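Long-range contact in sugar ABC transporter (Sugar-binding protein) (Bacillus halodurans, PDB 4YO7), which binds myo-inositol and probably serves as the solute-binding component of an ABC-type importer: residues A208-R212 and N236-G242. Sequence-based numbering, arbitrary orientation.
Sequences AKFDR and NDEMALG. With INS (1,2,3,4,5,6-hexahydroxy-cyclohexane), chain F.
Asn236 meets Phe210 with its side-chain amide, which lies obliquely against the ring at CD1, the two planes 50° apart. ND2 spends both hydrogens here: one goes to Phe210 O (3.2 Å). The other runs almost straight from Asn236 ND2 to O3 of the bound myo-inositol, INS (2.9 Å, 173°). The amide's other end is held as well, because OD1 accepts from Met239 N (3.1 Å), the capping bond of Asn236 at the N-cap of helix 237-249. With three bonds, the rotation of the amide is fixed, and the inositol carbon C3 lies over one face of the Phe210 ring.

Packing is also close beneath the turn. The type I' turn from Ala208 to Asp211 rests on SE of selenomethionine Met239, which lies 3.5 Å from Ala208 CB; a bend at chi3 (-58°) turns the methyl CE toward the Phe210 ring.

The Arg212 side chain lies on the solvent side, although its backbone packs closely, with Arg212 O 3.3 Å from Gly242 CA. Its guanidinium grips Glu238 side-on, NE to OE1 (2.9 Å) and NH2 to the syn lone pair of OE2 (2.8 Å), while Leu241 CD1 lies over one face, toward its rim. A water joins Arg212 N to Glu238 OE1.

The contact thus links the loop after strand 200-207 to the start of helix 237-249. Sharing one amide among loop, helix and ligand is consistent with Asn236 offering an already oriented N-H to the inositol hydroxyl.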
ATOM      1  N   ALA A 208      -1.940 -14.288   0.422  1.00  8.72           N
ATOM      2  CA  ALA A 208      -0.658 -14.461   1.118  1.00  7.84           C
ATOM      3  C   ALA A 208      -0.349 -13.222   1.970  1.00  7.75           C
ATOM      4  O   ALA A 208       0.794 -12.965   2.343  1.00  9.28           O
ATOM      5  CB  ALA A 208       0.476 -14.785   0.135  1.00  9.76           C
ATOM      6  N   LYS A 209      -1.406 -12.507   2.350  1.00  8.43           N
ATOM      7  CA  LYS A 209      -1.369 -11.604   3.496  1.00 11.43           C
ATOM      8  C   LYS A 209      -0.285 -10.523   3.403  1.00  7.55           C
ATOM      9  O   LYS A 209       0.256 -10.104   4.416  1.00  9.42           O
ATOM     10  CB  LYS A 209      -1.184 -12.414   4.781  1.00 10.41           C
ATOM     11  CG  LYS A 209      -2.241 -13.504   4.962  1.00 17.78           C
ATOM     12  CD  LYS A 209      -1.977 -14.359   6.199  1.00 34.44           C
ATOM     13  CE  LYS A 209      -3.015 -15.459   6.342  1.00 31.59           C
ATOM     14  NZ  LYS A 209      -4.175 -15.043   7.150  1.00 27.95           N
ATOM     15  N   PHE A 210      -0.024 -10.056   2.185  1.00  8.92           N
ATOM     16  CA  PHE A 210       1.005  -9.051   1.874  1.00  7.76           C
ATOM     17  C   PHE A 210       2.401  -9.454   2.329  1.00  8.41           C
ATOM     18  O   PHE A 210       3.301  -8.591   2.402  1.00 13.78           O
ATOM     19  CB  PHE A 210       0.647  -7.689   2.473  1.00  7.65           C
ATOM     20  CG  PHE A 210      -0.400  -6.910   1.706  1.00  7.34           C
ATOM     21  CD1 PHE A 210      -0.422  -6.874   0.311  1.00  9.10           C
ATOM     22  CD2 PHE A 210      -1.337  -6.171   2.395  1.00  9.38           C
ATOM     23  CE1 PHE A 210      -1.343  -6.117  -0.362  1.00  7.95           C
ATOM     24  CE2 PHE A 210      -2.270  -5.426   1.715  1.00 12.56           C
ATOM     25  CZ  PHE A 210      -2.276  -5.412   0.328  1.00  9.58           C
ATOM     26  N   ASP A 211       2.606 -10.756   2.575  1.00  8.47           N
ATOM     27  CA  ASP A 211       3.818 -11.263   3.223  1.00  9.05           C
ATOM     28  C   ASP A 211       4.687 -12.141   2.299  1.00 10.23           C
ATOM     29  O   ASP A 211       4.171 -12.977   1.549  1.00 10.31           O
ATOM     30  CB  ASP A 211       3.409 -12.051   4.479  1.00 10.96           C
ATOM     31  CG  ASP A 211       4.591 -12.533   5.270  1.00 17.54           C
ATOM     32  OD1 ASP A 211       5.166 -11.712   6.004  1.00 18.13           O
ATOM     33  OD2 ASP A 211       4.942 -13.720   5.158  1.00 15.69           O
ATOM     34  N   ARG A 212       5.996 -11.915   2.318  1.00 10.66           N
ATOM     35  CA  ARG A 212       6.927 -12.686   1.480  1.00 11.42           C
ATOM     36  C   ARG A 212       6.947 -14.169   1.798  1.00 12.67           C
ATOM     37  O   ARG A 212       6.871 -15.002   0.899  1.00 11.49           O
ATOM     38  CB  ARG A 212       8.349 -12.135   1.612  1.00 13.11           C
ATOM     39  CG  ARG A 212       9.314 -12.643   0.553  1.00 11.96           C
ATOM     40  CD  ARG A 212      10.717 -12.109   0.772  1.00 18.00           C
ATOM     41  NE  ARG A 212      10.766 -10.660   0.687  1.00 16.06           N
ATOM     42  CZ  ARG A 212      11.867  -9.963   0.459  1.00 21.89           C
ATOM     43  NH1 ARG A 212      13.020 -10.595   0.292  1.00 22.10           N
ATOM     44  NH2 ARG A 212      11.813  -8.635   0.387  1.00 18.43           N
ATOM     45  N   ASN A 236       0.949  -7.189  -3.911  1.00  8.02           N
ATOM     46  CA  ASN A 236       2.130  -6.386  -3.615  1.00  8.40           C
ATOM     47  C   ASN A 236       3.424  -7.101  -3.928  1.00  8.89           C
ATOM     48  O   ASN A 236       3.450  -8.294  -4.239  1.00  9.93           O
ATOM     49  CB  ASN A 236       2.135  -5.891  -2.145  1.00  8.28           C
ATOM     50  CG  ASN A 236       2.610  -6.928  -1.123  1.00 10.97           C
ATOM     51  OD1 ASN A 236       2.614  -8.136  -1.356  1.00 10.60           O
ATOM     52  ND2 ASN A 236       2.987  -6.424   0.063  1.00  8.92           N
ATOM     53  N   ASP A 237       4.500  -6.342  -3.862  1.00  9.35           N
ATOM     54  CA  ASP A 237       5.809  -6.860  -4.226  1.00  9.97           C
ATOM     55  C   ASP A 237       6.310  -7.938  -3.282  1.00 12.28           C
ATOM     56  O   ASP A 237       6.951  -8.894  -3.735  1.00 11.50           O
ATOM     57  CB  ASP A 237       6.852  -5.723  -4.273  1.00 13.08           C
ATOM     58  CG  ASP A 237       6.723  -4.841  -5.502  1.00 11.07           C
ATOM     59  OD1 ASP A 237       6.202  -5.311  -6.546  1.00 14.52           O
ATOM     60  OD2 ASP A 237       7.186  -3.673  -5.445  1.00 16.15           O
ATOM     61  N   GLU A 238       6.034  -7.813  -1.985  1.00 10.81           N
ATOM     62  CA  GLU A 238       6.527  -8.821  -1.051  1.00 11.76           C
ATOM     63  C   GLU A 238       6.013 -10.210  -1.425  1.00 10.72           C
ATOM     64  O   GLU A 238       6.777 -11.172  -1.438  1.00 10.36           O
ATOM     65  CB  GLU A 238       6.142  -8.485   0.387  1.00 13.01           C
ATOM     66  CG  GLU A 238       7.011  -7.415   0.998  1.00 10.24           C
ATOM     67  CD  GLU A 238       8.499  -7.835   1.066  1.00 14.87           C
ATOM     68  OE1 GLU A 238       8.814  -8.765   1.827  1.00 15.62           O
ATOM     69  OE2 GLU A 238       9.347  -7.245   0.353  1.00 18.76           O
HETATM   70  N   MSE A 239       4.726 -10.326  -1.745  1.00 10.16           N
HETATM   71  CA  MSE A 239       4.199 -11.644  -2.120  1.00 11.17           C
HETATM   72  C   MSE A 239       4.819 -12.154  -3.413  1.00 11.19           C
HETATM   73  O   MSE A 239       5.151 -13.347  -3.516  1.00 10.99           O
HETATM   74  CB  MSE A 239       2.676 -11.613  -2.227  1.00  8.61           C
HETATM   75  CG  MSE A 239       2.044 -11.449  -0.861  1.00  9.14           C
HETATM   76 SE   MSE A 239       0.102 -11.456  -0.943  1.00 16.90          SE
HETATM   77  CE  MSE A 239      -0.223  -9.979  -2.157  1.00  9.36           C
ATOM     78  N   ALA A 240       5.002 -11.254  -4.379  1.00 10.93           N
ATOM     79  CA  ALA A 240       5.616 -11.615  -5.657  1.00 10.48           C
ATOM     80  C   ALA A 240       7.024 -12.128  -5.441  1.00 12.95           C
ATOM     81  O   ALA A 240       7.428 -13.102  -6.061  1.00 12.28           O
ATOM     82  CB  ALA A 240       5.614 -10.429  -6.608  1.00 10.65           C
ATOM     83  N   LEU A 241       7.755 -11.498  -4.526  1.00 11.92           N
ATOM     84  CA  LEU A 241       9.128 -11.916  -4.228  1.00 13.73           C
ATOM     85  C   LEU A 241       9.149 -13.299  -3.580  1.00 12.43           C
ATOM     86  O   LEU A 241      10.045 -14.117  -3.833  1.00 13.87           O
ATOM     87  CB  LEU A 241       9.807 -10.885  -3.325  1.00 12.53           C
ATOM     88  CG  LEU A 241      10.098  -9.542  -4.010  1.00 12.34           C
ATOM     89  CD1 LEU A 241      10.646  -8.522  -3.010  1.00 18.62           C
ATOM     90  CD2 LEU A 241      11.062  -9.653  -5.198  1.00 17.27           C
ATOM     91  N   GLY A 242       8.150 -13.579  -2.749  1.00 12.09           N
ATOM     92  CA  GLY A 242       7.993 -14.912  -2.197  1.00 13.40           C
ATOM     93  C   GLY A 242       7.693 -15.951  -3.266  1.00 12.47           C
ATOM     94  O   GLY A 242       8.240 -17.048  -3.255  1.00 12.96           O
TER
HETATM   95  C1  INS F 405       0.388  -2.240   2.876  1.00  7.14           C
HETATM   96  C2  INS F 405       1.680  -2.823   2.315  1.00  7.73           C
HETATM   97  C3  INS F 405       1.539  -2.967   0.800  1.00  7.59           C
HETATM   98  C4  INS F 405       1.254  -1.615   0.135  1.00  7.38           C
HETATM   99  C5  INS F 405      -0.029  -1.012   0.745  1.00  6.72           C
HETATM  100  C6  INS F 405       0.120  -0.880   2.254  1.00  7.07           C
HETATM  101  O1  INS F 405       0.490  -2.064   4.316  1.00  8.46           O
HETATM  102  O2  INS F 405       2.735  -1.910   2.614  1.00  9.50           O
HETATM  103  O3  INS F 405       2.794  -3.530   0.317  1.00  9.03           O
HETATM  104  O4  INS F 405       1.018  -1.804  -1.268  1.00  7.59           O
HETATM  105  O5  INS F 405      -0.211   0.305   0.195  1.00  6.97           O
HETATM  106  O6  INS F 405      -1.161  -0.368   2.792  1.00  7.20           O
HETATM  107  O   HOH W   1       7.196  -9.645   3.776  1.00 12.45           O